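Local coordinates for protein KLLA0C04147p (Kluyveromyces lactis, PDB 5H2D) that binds ergosterol through its oxysterol-binding-protein-related domain, the part of Osh1 present here, and probably transfers sterols between membranes, at residues A[31-36]-A[325-330]; A[10-15]-A[155-160]; A[234-239]-A[257-262]. One frame throughout, in Å; residues are numbered along the deposited sequence.

Contact 1: residues A[31-36]-A[325-330]; sequences QRLKLG and EFPFNL
Q31 meets F326 through its backbone: the carbonyl O of Q31 lies 3.4 Å from CE1 of the F326 ring, obliquely placed. The contact joins two loops of the oxysterol-binding-protein-related domain, one between helices 7-18 and 45-49, the other leading from strand 314-319 into helix 332-337, and it is a worked example of two irregular segments held by apolar fit around a proline. R32 reaches the same ring atom, its CB 4.0 Å from F326 CE1, while the rest of its chain turns away. The guanidinium folds back on its own segment, where NE and NH2 grip L33 O side-on in a two-nitrogen hold; the NE bond is 2.8 Å, and the acceptor lies in the guanidinium plane. This fixes the arginine's rotation and occupies the carbonyl of the residue that follows. L33 is buried and does the central work with one methyl. Its CG stands anti to the carbonyl carbon (chi1 -55°), and beyond it L33 CD1 reaches P327 CB and L330 CD1 and lies 4.1 Å from F328 CD2, at the ring edge. The leucine and that phenylalanine are roughly perpendicular, whereas L33 and P327 run alongside in opposite senses. L35 brings a second methyl to F328: L35 CD2 sits 4.0 Å from F328 CZ, the side chains again roughly perpendicular, and Y367 of helix 367-390 touches both residues. The tightest approach is made by L35 O, which lies 3.1 Å from P327 CG. On the proline's own loop, the hydrogen bond from N329 N to F326 O, 2.9 Å, closes a type II beta turn over P327 and F328 that presents P327 to L33 and L35. G36 adds its carbonyl O, 3.8 Å from P327 CG.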
ATOM      1  N   GLN A  31     -12.433 -11.728  10.488  1.00 16.78           N
ATOM      2  CA  GLN A  31     -11.457 -12.792  10.702  1.00 19.38           C
ATOM      3  C   GLN A  31     -11.404 -13.810   9.578  1.00 17.10           C
ATOM      4  O   GLN A  31     -10.415 -14.545   9.478  1.00 19.43           O
ATOM      5  CB  GLN A  31     -11.759 -13.547  12.002  1.00 24.11           C
ATOM      6  CG  GLN A  31     -11.790 -12.676  13.228  1.00 24.88           C
ATOM      7  CD  GLN A  31     -10.414 -12.201  13.639  1.00 30.16           C
ATOM      8  OE1 GLN A  31      -9.502 -13.006  13.857  1.00 32.67           O
ATOM      9  NE2 GLN A  31     -10.250 -10.883  13.741  1.00 30.52           N
ATOM     10  N   ARG A  32     -12.449 -13.904   8.770  1.00 18.52           N
ATOM     11  CA  ARG A  32     -12.483 -14.869   7.684  1.00 18.93           C
ATOM     12  C   ARG A  32     -13.525 -14.410   6.682  1.00 18.32           C
ATOM     13  O   ARG A  32     -14.277 -13.460   6.924  1.00 18.06           O
ATOM     14  CB  ARG A  32     -12.795 -16.277   8.197  1.00 22.62           C
ATOM     15  CG  ARG A  32     -14.133 -16.390   8.913  1.00 25.42           C
ATOM     16  CD  ARG A  32     -14.612 -17.843   8.941  1.00 27.01           C
ATOM     17  NE  ARG A  32     -14.952 -18.328   7.600  1.00 30.51           N
ATOM     18  CZ  ARG A  32     -15.117 -19.607   7.280  1.00 29.32           C
ATOM     19  NH1 ARG A  32     -14.969 -20.553   8.199  1.00 31.12           N
ATOM     20  NH2 ARG A  32     -15.422 -19.944   6.032  1.00 30.66           N
ATOM     21  N   LEU A  33     -13.536 -15.080   5.537  1.00 19.88           N
ATOM     22  CA  LEU A  33     -14.538 -14.870   4.506  1.00 19.53           C
ATOM     23  C   LEU A  33     -15.642 -15.908   4.641  1.00 23.54           C
ATOM     24  O   LEU A  33     -15.457 -16.970   5.235  1.00 23.93           O
ATOM     25  CB  LEU A  33     -13.919 -14.962   3.113  1.00 19.37           C
ATOM     26  CG  LEU A  33     -12.733 -14.037   2.857  1.00 17.47           C
ATOM     27  CD1 LEU A  33     -12.241 -14.233   1.430  1.00 17.39           C
ATOM     28  CD2 LEU A  33     -13.138 -12.596   3.120  1.00 16.84           C
ATOM     29  N   LYS A  34     -16.797 -15.595   4.059  1.00 26.97           N
ATOM     30  CA  LYS A  34     -17.874 -16.581   4.054  1.00 28.41           C
ATOM     31  C   LYS A  34     -17.466 -17.813   3.256  1.00 25.80           C
ATOM     32  O   LYS A  34     -17.737 -18.946   3.667  1.00 25.27           O
ATOM     33  CB  LYS A  34     -19.161 -15.960   3.507  1.00 34.04           C
ATOM     34  CG  LYS A  34     -19.153 -15.678   2.024  1.00 30.53           C
ATOM     35  CD  LYS A  34     -20.443 -15.002   1.597  1.00 35.37           C
ATOM     36  CE  LYS A  34     -21.661 -15.772   2.091  1.00 36.15           C
ATOM     37  NZ  LYS A  34     -21.810 -17.084   1.391  1.00 41.25           N
ATOM     38  N   LEU A  35     -16.800 -17.616   2.120  1.00 21.16           N
ATOM     39  CA  LEU A  35     -16.179 -18.727   1.411  1.00 23.67           C
ATOM     40  C   LEU A  35     -15.124 -19.377   2.305  1.00 27.08           C
ATOM     41  O   LEU A  35     -14.262 -18.695   2.867  1.00 25.88           O
ATOM     42  CB  LEU A  35     -15.546 -18.205   0.119  1.00 25.92           C
ATOM     43  CG  LEU A  35     -15.790 -18.811  -1.259  1.00 27.95           C
ATOM     44  CD1 LEU A  35     -17.269 -18.947  -1.584  1.00 29.49           C
ATOM     45  CD2 LEU A  35     -15.088 -17.931  -2.291  1.00 23.29           C
ATOM     46  N   GLY A  36     -15.194 -20.697   2.458  1.00 32.34           N
ATOM     47  CA  GLY A  36     -14.240 -21.370   3.326  1.00 33.26           C
ATOM     48  C   GLY A  36     -12.947 -21.637   2.591  1.00 35.52           C
ATOM     49  O   GLY A  36     -11.844 -21.535   3.142  1.00 38.65           O
ATOM     50  N   GLU A 325      -4.475 -20.263   5.778  1.00 20.36           N
ATOM     51  CA  GLU A 325      -5.072 -20.450   4.465  1.00 20.13           C
ATOM     52  C   GLU A 325      -6.410 -19.732   4.397  1.00 22.29           C
ATOM     53  O   GLU A 325      -7.274 -19.920   5.258  1.00 22.26           O
ATOM     54  CB  GLU A 325      -5.264 -21.936   4.175  1.00 25.78           C
ATOM     55  CG  GLU A 325      -3.973 -22.697   4.061  1.00 32.33           C
ATOM     56  CD  GLU A 325      -3.157 -22.304   2.842  1.00 38.50           C
ATOM     57  OE1 GLU A 325      -3.504 -21.302   2.178  1.00 39.95           O
ATOM     58  OE2 GLU A 325      -2.164 -23.005   2.547  1.00 43.69           O
ATOM     59  N   PHE A 326      -6.575 -18.897   3.384  1.00 15.85           N
ATOM     60  CA  PHE A 326      -7.827 -18.213   3.107  1.00 18.71           C
ATOM     61  C   PHE A 326      -8.120 -18.364   1.616  1.00 14.04           C
ATOM     62  O   PHE A 326      -7.203 -18.527   0.817  1.00 16.10           O
ATOM     63  CB  PHE A 326      -7.772 -16.714   3.437  1.00 18.11           C
ATOM     64  CG  PHE A 326      -7.791 -16.403   4.901  1.00 17.57           C
ATOM     65  CD1 PHE A 326      -8.942 -16.589   5.644  1.00 20.48           C
ATOM     66  CD2 PHE A 326      -6.678 -15.881   5.520  1.00 19.48           C
ATOM     67  CE1 PHE A 326      -8.965 -16.285   6.996  1.00 20.84           C
ATOM     68  CE2 PHE A 326      -6.690 -15.573   6.857  1.00 19.22           C
ATOM     69  CZ  PHE A 326      -7.834 -15.777   7.601  1.00 19.26           C
ATOM     70  N   PRO A 327      -9.389 -18.275   1.237  1.00 17.28           N
ATOM     71  CA  PRO A 327      -9.693 -18.153  -0.195  1.00 14.04           C
ATOM     72  C   PRO A 327      -8.872 -17.020  -0.796  1.00 13.63           C
ATOM     73  O   PRO A 327      -8.621 -15.999  -0.152  1.00 14.16           O
ATOM     74  CB  PRO A 327     -11.194 -17.839  -0.209  1.00 19.19           C
ATOM     75  CG  PRO A 327     -11.706 -18.363   1.119  1.00 23.27           C
ATOM     76  CD  PRO A 327     -10.581 -18.144   2.086  1.00 18.66           C
ATOM     77  N   PHE A 328      -8.423 -17.218  -2.033  1.00 14.34           N
ATOM     78  CA  PHE A 328      -7.636 -16.240  -2.779  1.00 16.41           C
ATOM     79  C   PHE A 328      -6.278 -15.992  -2.136  1.00 14.97           C
ATOM     80  O   PHE A 328      -5.572 -15.052  -2.528  1.00 14.14           O
ATOM     81  CB  PHE A 328      -8.390 -14.912  -2.935  1.00 14.12           C
ATOM     82  CG  PHE A 328      -9.846 -15.080  -3.305  1.00 15.62           C
ATOM     83  CD1 PHE A 328     -10.210 -15.342  -4.608  1.00 19.18           C
ATOM     84  CD2 PHE A 328     -10.836 -14.970  -2.344  1.00 15.08           C
ATOM     85  CE1 PHE A 328     -11.535 -15.502  -4.944  1.00 17.36           C
ATOM     86  CE2 PHE A 328     -12.170 -15.133  -2.678  1.00 17.73           C
ATOM     87  CZ  PHE A 328     -12.512 -15.398  -3.983  1.00 15.96           C
ATOM     88  N   ASN A 329      -5.882 -16.817  -1.163  1.00 12.16           N
ATOM     89  CA  ASN A 329      -4.574 -16.710  -0.522  1.00 13.63           C
ATOM     90  C   ASN A 329      -4.387 -15.367   0.168  1.00 12.49           C
ATOM     91  O   ASN A 329      -3.265 -14.867   0.293  1.00 13.69           O
ATOM     92  CB  ASN A 329      -3.439 -16.969  -1.520  1.00 15.03           C
ATOM     93  CG  ASN A 329      -3.306 -18.431  -1.871  1.00 22.48           C
ATOM     94  OD1 ASN A 329      -3.875 -19.291  -1.199  1.00 25.29           O
ATOM     95  ND2 ASN A 329      -2.542 -18.727  -2.910  1.00 23.88           N
ATOM     96  N   LEU A 330      -5.478 -14.769   0.631  1.00 11.77           N
ATOM     97  CA  LEU A 330      -5.373 -13.486   1.304  1.00 11.17           C
ATOM     98  C   LEU A 330      -4.642 -13.626   2.632  1.00 12.20           C
ATOM     99  O   LEU A 330      -4.669 -14.681   3.276  1.00 14.60           O
ATOM    100  CB  LEU A 330      -6.757 -12.902   1.554  1.00 10.34           C
ATOM    101  CG  LEU A 330      -7.601 -12.567   0.329  1.00 10.20           C
ATOM    102  CD1 LEU A 330      -8.843 -11.815   0.785  1.00 12.60           C
ATOM    103  CD2 LEU A 330      -6.805 -11.738  -0.691  1.00 12.68           C
TER

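Contact 2: residues A[10-15]-A[155-160]; sequences KTKAKV and WTESPK
Helix 7-18 lays residues 10-15 over the end of strand 151-157, where the chain leaves the strand through S158 and P159; the backbones come closest at A13 and P159, whose CA atoms are 4.8 Å apart. The arrangement illustrates how a helix near the start of this construct is fastened to the end of an inner antiparallel strand of the sterol-binding domain by one long polar side chain and a small apolar patch. K12 carries most of it. Its CG is anti to the backbone N (chi1 -173°), and the chain bends at chi2 (79°) before running straight on. K12 CG passes 3.3 Å from S158 O, and K12 CE rests 3.7 Å from E157 CB. At its end NZ forms a salt bridge of 2.9 Å with E157 OE2, using the anti lone pair of that oxygen, and the two side chains lie roughly perpendicular. The carboxylate is shared: OE1 makes a second salt bridge, to R139, so the buried glutamate lies between two cationic partners that would probably stabilise its charge. An alanine in place of K12 would probably leave OE2 without its ionic mate and open a gap where CG to CE lay against S158 O and E157 CB. R191 takes the carbonyl oxygens of S158 and P159. Beside the lysine, the methyl CB of A13 packs on the proline ring, 3.9 Å from P159 CG.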
ATOM      1  N   LYS A  10       0.050  15.408  20.233  1.00 22.63           N
ATOM      2  CA  LYS A  10      -1.250  15.590  20.865  1.00 24.79           C
ATOM      3  C   LYS A  10      -2.169  16.429  19.990  1.00 20.48           C
ATOM      4  O   LYS A  10      -3.375  16.165  19.912  1.00 24.71           O
ATOM      5  CB  LYS A  10      -1.081  16.233  22.239  1.00 28.40           C
ATOM      6  CG  LYS A  10      -0.380  15.352  23.254  1.00 29.82           C
ATOM      7  CD  LYS A  10      -0.242  16.093  24.575  1.00 35.78           C
ATOM      8  CE  LYS A  10       0.631  15.340  25.561  1.00 41.96           C
ATOM      9  NZ  LYS A  10       0.879  16.159  26.781  1.00 46.69           N
ATOM     10  N   THR A  11      -1.623  17.450  19.334  1.00 19.45           N
ATOM     11  CA  THR A  11      -2.438  18.270  18.448  1.00 21.92           C
ATOM     12  C   THR A  11      -2.976  17.440  17.292  1.00 23.68           C
ATOM     13  O   THR A  11      -4.133  17.596  16.890  1.00 24.31           O
ATOM     14  CB  THR A  11      -1.626  19.452  17.933  1.00 27.45           C
ATOM     15  OG1 THR A  11      -1.372  20.352  19.021  1.00 25.71           O
ATOM     16  CG2 THR A  11      -2.383  20.184  16.838  1.00 28.00           C
ATOM     17  N   LYS A  12      -2.153  16.539  16.757  1.00 23.28           N
ATOM     18  CA  LYS A  12      -2.622  15.661  15.689  1.00 22.23           C
ATOM     19  C   LYS A  12      -3.682  14.693  16.202  1.00 20.81           C
ATOM     20  O   LYS A  12      -4.722  14.499  15.560  1.00 22.71           O
ATOM     21  CB  LYS A  12      -1.443  14.901  15.079  1.00 20.34           C
ATOM     22  CG  LYS A  12      -1.800  14.086  13.832  1.00 22.08           C
ATOM     23  CD  LYS A  12      -1.902  14.962  12.596  1.00 22.99           C
ATOM     24  CE  LYS A  12      -2.313  14.149  11.374  1.00 21.18           C
ATOM     25  NZ  LYS A  12      -2.231  14.989  10.136  1.00 26.26           N
ATOM     26  N   ALA A  13      -3.438  14.069  17.354  1.00 19.39           N
ATOM     27  CA  ALA A  13      -4.405  13.128  17.903  1.00 21.74           C
ATOM     28  C   ALA A  13      -5.743  13.806  18.143  1.00 22.33           C
ATOM     29  O   ALA A  13      -6.802  13.208  17.919  1.00 19.96           O
ATOM     30  CB  ALA A  13      -3.873  12.516  19.198  1.00 21.80           C
ATOM     31  N   LYS A  14      -5.709  15.063  18.601  1.00 22.41           N
ATOM     32  CA  LYS A  14      -6.943  15.801  18.849  1.00 24.29           C
ATOM     33  C   LYS A  14      -7.732  15.999  17.558  1.00 22.68           C
ATOM     34  O   LYS A  14      -8.956  15.825  17.539  1.00 26.31           O
ATOM     35  CB  LYS A  14      -6.606  17.139  19.513  1.00 26.01           C
ATOM     36  CG  LYS A  14      -7.791  18.003  19.899  1.00 35.30           C
ATOM     37  CD  LYS A  14      -7.307  19.260  20.619  1.00 37.79           C
ATOM     38  CE  LYS A  14      -8.414  20.292  20.775  1.00 43.41           C
ATOM     39  NZ  LYS A  14      -7.873  21.605  21.231  1.00 46.76           N
ATOM     40  N   VAL A  15      -7.044  16.336  16.462  1.00 24.02           N
ATOM     41  CA  VAL A  15      -7.716  16.501  15.174  1.00 21.73           C
ATOM     42  C   VAL A  15      -8.382  15.200  14.750  1.00 21.03           C
ATOM     43  O   VAL A  15      -9.535  15.190  14.300  1.00 19.34           O
ATOM     44  CB  VAL A  15      -6.722  16.991  14.102  1.00 26.11           C
ATOM     45  CG1 VAL A  15      -7.370  16.958  12.722  1.00 26.26           C
ATOM     46  CG2 VAL A  15      -6.221  18.393  14.432  1.00 26.86           C
ATOM     47  N   TRP A 155      -3.871   9.074   1.594  1.00 10.21           N
ATOM     48  CA  TRP A 155      -3.587  10.007   2.687  1.00 10.21           C
ATOM     49  C   TRP A 155      -3.829   9.256   3.988  1.00 12.14           C
ATOM     50  O   TRP A 155      -4.983   8.939   4.305  1.00 12.16           O
ATOM     51  CB  TRP A 155      -4.487  11.236   2.585  1.00 12.48           C
ATOM     52  CG  TRP A 155      -3.950  12.503   3.213  1.00 13.13           C
ATOM     53  CD1 TRP A 155      -4.267  13.010   4.441  1.00 16.61           C
ATOM     54  CD2 TRP A 155      -3.073  13.449   2.599  1.00 13.90           C
ATOM     55  NE1 TRP A 155      -3.621  14.208   4.640  1.00 16.84           N
ATOM     56  CE2 TRP A 155      -2.878  14.499   3.524  1.00 16.68           C
ATOM     57  CE3 TRP A 155      -2.425  13.509   1.360  1.00 15.40           C
ATOM     58  CZ2 TRP A 155      -2.056  15.591   3.250  1.00 17.35           C
ATOM     59  CZ3 TRP A 155      -1.617  14.593   1.084  1.00 15.83           C
ATOM     60  CH2 TRP A 155      -1.438  15.623   2.027  1.00 15.68           C
ATOM     61  N   THR A 156      -2.755   8.969   4.725  1.00 11.50           N
ATOM     62  CA  THR A 156      -2.813   8.253   5.995  1.00 11.96           C
ATOM     63  C   THR A 156      -2.304   9.167   7.101  1.00 13.33           C
ATOM     64  O   THR A 156      -1.300   9.865   6.921  1.00 12.49           O
ATOM     65  CB  THR A 156      -1.962   6.975   5.974  1.00 12.93           C
ATOM     66  OG1 THR A 156      -2.250   6.223   4.781  1.00 15.29           O
ATOM     67  CG2 THR A 156      -2.288   6.103   7.166  1.00 12.87           C
ATOM     68  N   GLU A 157      -2.993   9.168   8.240  1.00 13.86           N
ATOM     69  CA  GLU A 157      -2.629  10.054   9.339  1.00 15.52           C
ATOM     70  C   GLU A 157      -2.716   9.331  10.673  1.00 12.33           C
ATOM     71  O   GLU A 157      -3.610   8.514  10.897  1.00 13.69           O
ATOM     72  CB  GLU A 157      -3.528  11.288   9.356  1.00 14.76           C
ATOM     73  CG  GLU A 157      -3.458  12.109   8.089  1.00 15.90           C
ATOM     74  CD  GLU A 157      -4.614  13.068   7.998  1.00 19.58           C
ATOM     75  OE1 GLU A 157      -5.680  12.662   7.483  1.00 17.69           O
ATOM     76  OE2 GLU A 157      -4.468  14.214   8.477  1.00 20.64           O
ATOM     77  N   SER A 158      -1.795   9.668  11.574  1.00 14.60           N
ATOM     78  CA  SER A 158      -1.671   9.054  12.885  1.00 13.55           C
ATOM     79  C   SER A 158      -1.057  10.094  13.795  1.00 14.14           C
ATOM     80  O   SER A 158      -0.487  11.084  13.307  1.00 17.09           O
ATOM     81  CB  SER A 158      -0.777   7.801  12.825  1.00 17.34           C
ATOM     82  OG  SER A 158      -0.977   6.913  13.909  1.00 22.18           O
ATOM     83  N   PRO A 159      -1.152   9.940  15.120  1.00 17.62           N
ATOM     84  CA  PRO A 159      -0.563  10.967  15.993  1.00 18.78           C
ATOM     85  C   PRO A 159       0.927  11.189  15.759  1.00 17.19           C
ATOM     86  O   PRO A 159       1.384  12.339  15.791  1.00 18.72           O
ATOM     87  CB  PRO A 159      -0.853  10.439  17.402  1.00 17.48           C
ATOM     88  CG  PRO A 159      -2.120   9.683  17.257  1.00 19.58           C
ATOM     89  CD  PRO A 159      -1.992   8.995  15.886  1.00 15.50           C
ATOM     90  N   LYS A 160       1.697  10.135  15.478  1.00 16.61           N
ATOM     91  CA  LYS A 160       3.145  10.259  15.378  1.00 17.64           C
ATOM     92  C   LYS A 160       3.673  10.236  13.947  1.00 15.46           C
ATOM     93  O   LYS A 160       4.870  10.448  13.744  1.00 16.57           O
ATOM     94  CB  LYS A 160       3.827   9.145  16.177  1.00 17.88           C
ATOM     95  CG  LYS A 160       3.423   9.099  17.648  1.00 22.68           C
ATOM     96  CD  LYS A 160       4.318   8.153  18.440  1.00 24.19           C
ATOM     97  CE  LYS A 160       3.883   8.102  19.902  1.00 29.60           C
ATOM     98  NZ  LYS A 160       5.050   8.072  20.825  1.00 28.90           N
TER

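Contact 3: residues A[234-239]-A[257-262]; sequences GDYCMI and EVYNAK
Strands 236-241 and 253-259 form a beta hairpin, their short segments running antiparallel at 165° with axes 4.8 Å apart; Y236–Y259 and M238–E257 are hydrogen-bonded pairs flanking the non-hydrogen-bonded pair C237–V258. The example shows how cross-strand pairs sort side chains onto two faces. On one, the rings of Y236 and Y259 have planes only 18° apart yet are displaced so far that little of one lies over the other. What covers a face of Y236 is instead CB of Y259, a CH-pi contact 3.8 Å from the ring centroid. The chi1 of 59° sets CG of Y236 between its backbone N and carbonyl carbon, from where the ring leans across to the neighbouring strand. M238 CG approaches the Y259 ring obliquely, 4.2 Å from Y259 CE2. The opposite face carries C237 and V258, which meet through C237 SG and V258 CG2 at 4.0 Å, with A103 of helix 95-108 also touching the cysteine. Beyond the strands, D235 OD2 hydrogen-bonds to S95 OG, and D235 OD1 lies 3.3 Å from N260 CA. A water donates to D235 OD1 at 2.6 Å and, more weakly, accepts from A261 N at 3.3 Å.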
ATOM      1  N   GLY A 234      20.186  15.589   6.620  1.00 36.29           N
ATOM      2  CA  GLY A 234      19.340  14.748   5.802  1.00 24.31           C
ATOM      3  C   GLY A 234      20.027  13.397   5.570  1.00 24.20           C
ATOM      4  O   GLY A 234      20.825  13.191   4.644  1.00 23.76           O
ATOM      5  N   ASP A 235      19.725  12.478   6.473  1.00 24.26           N
ATOM      6  CA  ASP A 235      20.134  11.089   6.349  1.00 19.35           C
ATOM      7  C   ASP A 235      19.532  10.457   5.089  1.00 21.71           C
ATOM      8  O   ASP A 235      18.580  10.972   4.494  1.00 22.67           O
ATOM      9  CB  ASP A 235      19.689  10.330   7.594  1.00 21.26           C
ATOM     10  CG  ASP A 235      20.039  11.064   8.875  1.00 24.79           C
ATOM     11  OD1 ASP A 235      21.214  11.457   9.014  1.00 26.20           O
ATOM     12  OD2 ASP A 235      19.154  11.255   9.739  1.00 25.49           O
ATOM     13  N   TYR A 236      20.100   9.327   4.668  1.00 16.98           N
ATOM     14  CA  TYR A 236      19.547   8.628   3.514  1.00 19.93           C
ATOM     15  C   TYR A 236      19.835   7.138   3.632  1.00 20.62           C
ATOM     16  O   TYR A 236      20.744   6.712   4.346  1.00 20.56           O
ATOM     17  CB  TYR A 236      20.088   9.178   2.185  1.00 20.39           C
ATOM     18  CG  TYR A 236      21.599   9.096   2.040  1.00 21.08           C
ATOM     19  CD1 TYR A 236      22.421  10.056   2.622  1.00 23.91           C
ATOM     20  CD2 TYR A 236      22.197   8.069   1.323  1.00 23.65           C
ATOM     21  CE1 TYR A 236      23.803   9.991   2.498  1.00 24.04           C
ATOM     22  CE2 TYR A 236      23.578   7.999   1.191  1.00 24.89           C
ATOM     23  CZ  TYR A 236      24.371   8.960   1.785  1.00 26.43           C
ATOM     24  OH  TYR A 236      25.745   8.891   1.659  1.00 30.01           O
ATOM     25  N   CYS A 237      19.039   6.347   2.916  1.00 19.20           N
ATOM     26  CA  CYS A 237      19.131   4.896   3.004  1.00 17.20           C
ATOM     27  C   CYS A 237      19.009   4.306   1.610  1.00 16.60           C
ATOM     28  O   CYS A 237      18.140   4.716   0.838  1.00 18.11           O
ATOM     29  CB  CYS A 237      18.035   4.334   3.930  1.00 16.26           C
ATOM     30  SG  CYS A 237      17.881   2.533   3.911  1.00 18.02           S
ATOM     31  N   MET A 238      19.887   3.357   1.292  1.00 17.39           N
ATOM     32  CA  MET A 238      19.841   2.600   0.049  1.00 18.81           C
ATOM     33  C   MET A 238      19.333   1.198   0.348  1.00 18.09           C
ATOM     34  O   MET A 238      19.858   0.529   1.247  1.00 18.88           O
ATOM     35  CB  MET A 238      21.225   2.521  -0.606  1.00 23.91           C
ATOM     36  CG  MET A 238      21.938   3.850  -0.770  1.00 29.65           C
ATOM     37  SD  MET A 238      21.061   4.993  -1.843  1.00 35.73           S
ATOM     38  CE  MET A 238      20.699   3.966  -3.260  1.00 28.45           C
ATOM     39  N   ILE A 239      18.301   0.763  -0.386  1.00 17.30           N
ATOM     40  CA  ILE A 239      17.720  -0.566  -0.243  1.00 17.57           C
ATOM     41  C   ILE A 239      17.840  -1.319  -1.557  1.00 17.23           C
ATOM     42  O   ILE A 239      17.565  -0.768  -2.627  1.00 18.48           O
ATOM     43  CB  ILE A 239      16.241  -0.500   0.180  1.00 16.63           C
ATOM     44  CG1 ILE A 239      16.082   0.455   1.366  1.00 17.56           C
ATOM     45  CG2 ILE A 239      15.712  -1.923   0.455  1.00 19.55           C
ATOM     46  CD1 ILE A 239      14.651   0.545   1.884  1.00 17.61           C
ATOM     47  N   GLU A 257      21.478  -0.117   3.608  1.00 19.70           N
ATOM     48  CA  GLU A 257      22.491   0.618   4.353  1.00 17.58           C
ATOM     49  C   GLU A 257      21.945   1.999   4.682  1.00 16.41           C
ATOM     50  O   GLU A 257      21.385   2.659   3.803  1.00 18.37           O
ATOM     51  CB  GLU A 257      23.789   0.742   3.544  1.00 21.72           C
ATOM     52  CG  GLU A 257      24.338  -0.580   3.025  1.00 21.69           C
ATOM     53  CD  GLU A 257      23.657  -1.058   1.743  1.00 26.00           C
ATOM     54  OE1 GLU A 257      23.351  -0.219   0.860  1.00 25.21           O
ATOM     55  OE2 GLU A 257      23.424  -2.280   1.623  1.00 25.23           O
ATOM     56  N   VAL A 258      22.121   2.436   5.931  1.00 18.29           N
ATOM     57  CA  VAL A 258      21.625   3.720   6.421  1.00 17.72           C
ATOM     58  C   VAL A 258      22.815   4.635   6.680  1.00 21.51           C
ATOM     59  O   VAL A 258      23.727   4.279   7.438  1.00 20.12           O
ATOM     60  CB  VAL A 258      20.792   3.557   7.704  1.00 18.54           C
ATOM     61  CG1 VAL A 258      20.230   4.896   8.146  1.00 18.87           C
ATOM     62  CG2 VAL A 258      19.667   2.548   7.496  1.00 19.49           C
ATOM     63  N   TYR A 259      22.785   5.822   6.082  1.00 20.03           N
ATOM     64  CA  TYR A 259      23.875   6.783   6.192  1.00 22.33           C
ATOM     65  C   TYR A 259      23.405   8.061   6.870  1.00 24.35           C
ATOM     66  O   TYR A 259      22.267   8.501   6.669  1.00 21.79           O
ATOM     67  CB  TYR A 259      24.437   7.125   4.817  1.00 21.41           C
ATOM     68  CG  TYR A 259      24.971   5.939   4.058  1.00 25.43           C
ATOM     69  CD1 TYR A 259      26.303   5.549   4.183  1.00 23.47           C
ATOM     70  CD2 TYR A 259      24.150   5.213   3.198  1.00 24.84           C
ATOM     71  CE1 TYR A 259      26.797   4.471   3.484  1.00 24.21           C
ATOM     72  CE2 TYR A 259      24.637   4.132   2.490  1.00 23.72           C
ATOM     73  CZ  TYR A 259      25.963   3.766   2.631  1.00 24.29           C
ATOM     74  OH  TYR A 259      26.437   2.683   1.927  1.00 26.79           O
ATOM     75  N   ASN A 260      24.294   8.669   7.657  1.00 23.25           N
ATOM     76  CA  ASN A 260      24.050  10.022   8.129  1.00 26.19           C
ATOM     77  C   ASN A 260      24.354  11.012   7.004  1.00 21.51           C
ATOM     78  O   ASN A 260      24.770  10.642   5.906  1.00 23.14           O
ATOM     79  CB  ASN A 260      24.854  10.306   9.402  1.00 28.37           C
ATOM     80  CG  ASN A 260      26.362  10.264   9.183  1.00 24.93           C
ATOM     81  OD1 ASN A 260      26.875  10.787   8.205  1.00 24.90           O
ATOM     82  ND2 ASN A 260      27.071   9.641  10.116  1.00 27.36           N
ATOM     83  N   ALA A 261      24.120  12.299   7.272  1.00 24.84           N
ATOM     84  CA  ALA A 261      24.202  13.305   6.217  1.00 27.05           C
ATOM     85  C   ALA A 261      25.618  13.484   5.676  1.00 32.13           C
ATOM     86  O   ALA A 261      25.782  13.971   4.553  1.00 30.45           O
ATOM     87  CB  ALA A 261      23.669  14.644   6.733  1.00 25.64           C
ATOM     88  N   LYS A 262      26.640  13.112   6.442  1.00 29.20           N
ATOM     89  CA  LYS A 262      28.015  13.185   5.964  1.00 34.07           C
ATOM     90  C   LYS A 262      28.466  11.895   5.289  1.00 32.55           C
ATOM     91  O   LYS A 262      29.665  11.717   5.050  1.00 29.25           O
ATOM     92  CB  LYS A 262      28.959  13.539   7.120  1.00 32.25           C
ATOM     93  CG  LYS A 262      28.664  14.891   7.749  1.00 38.14           C
ATOM     94  CD  LYS A 262      28.549  15.969   6.677  1.00 39.28           C
ATOM     95  CE  LYS A 262      28.065  17.299   7.250  1.00 46.07           C
ATOM     96  NZ  LYS A 262      29.056  17.921   8.169  1.00 48.75           N
TER
HETATM   97  O   HOH W   1      22.768  13.127  10.190  1.00 35.78           O

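Overall arrangement
Three ways of holding parts of one fold together appear here: apolar fit between loops, a helix salt-bridged to a strand end, and strand pairing. None touches another. Contact 2, through strand 151-157, and contact 3 reach the same set of antiparallel strands, their centres 27 Å apart and nearest atoms about 15 Å, and contact 2 closes along the chain before contact 3 opens. Contact 1 lies 33 Å from contact 2 and 40 Å from contact 3, centre to centre, on the opposite side of the chain's centre from the hairpin. Its segments alternate with those of contact 2 in sequence. Contact 1 does not line the sterol pocket, but the side chain of L330 is about 10 Å from the bound ergosterol.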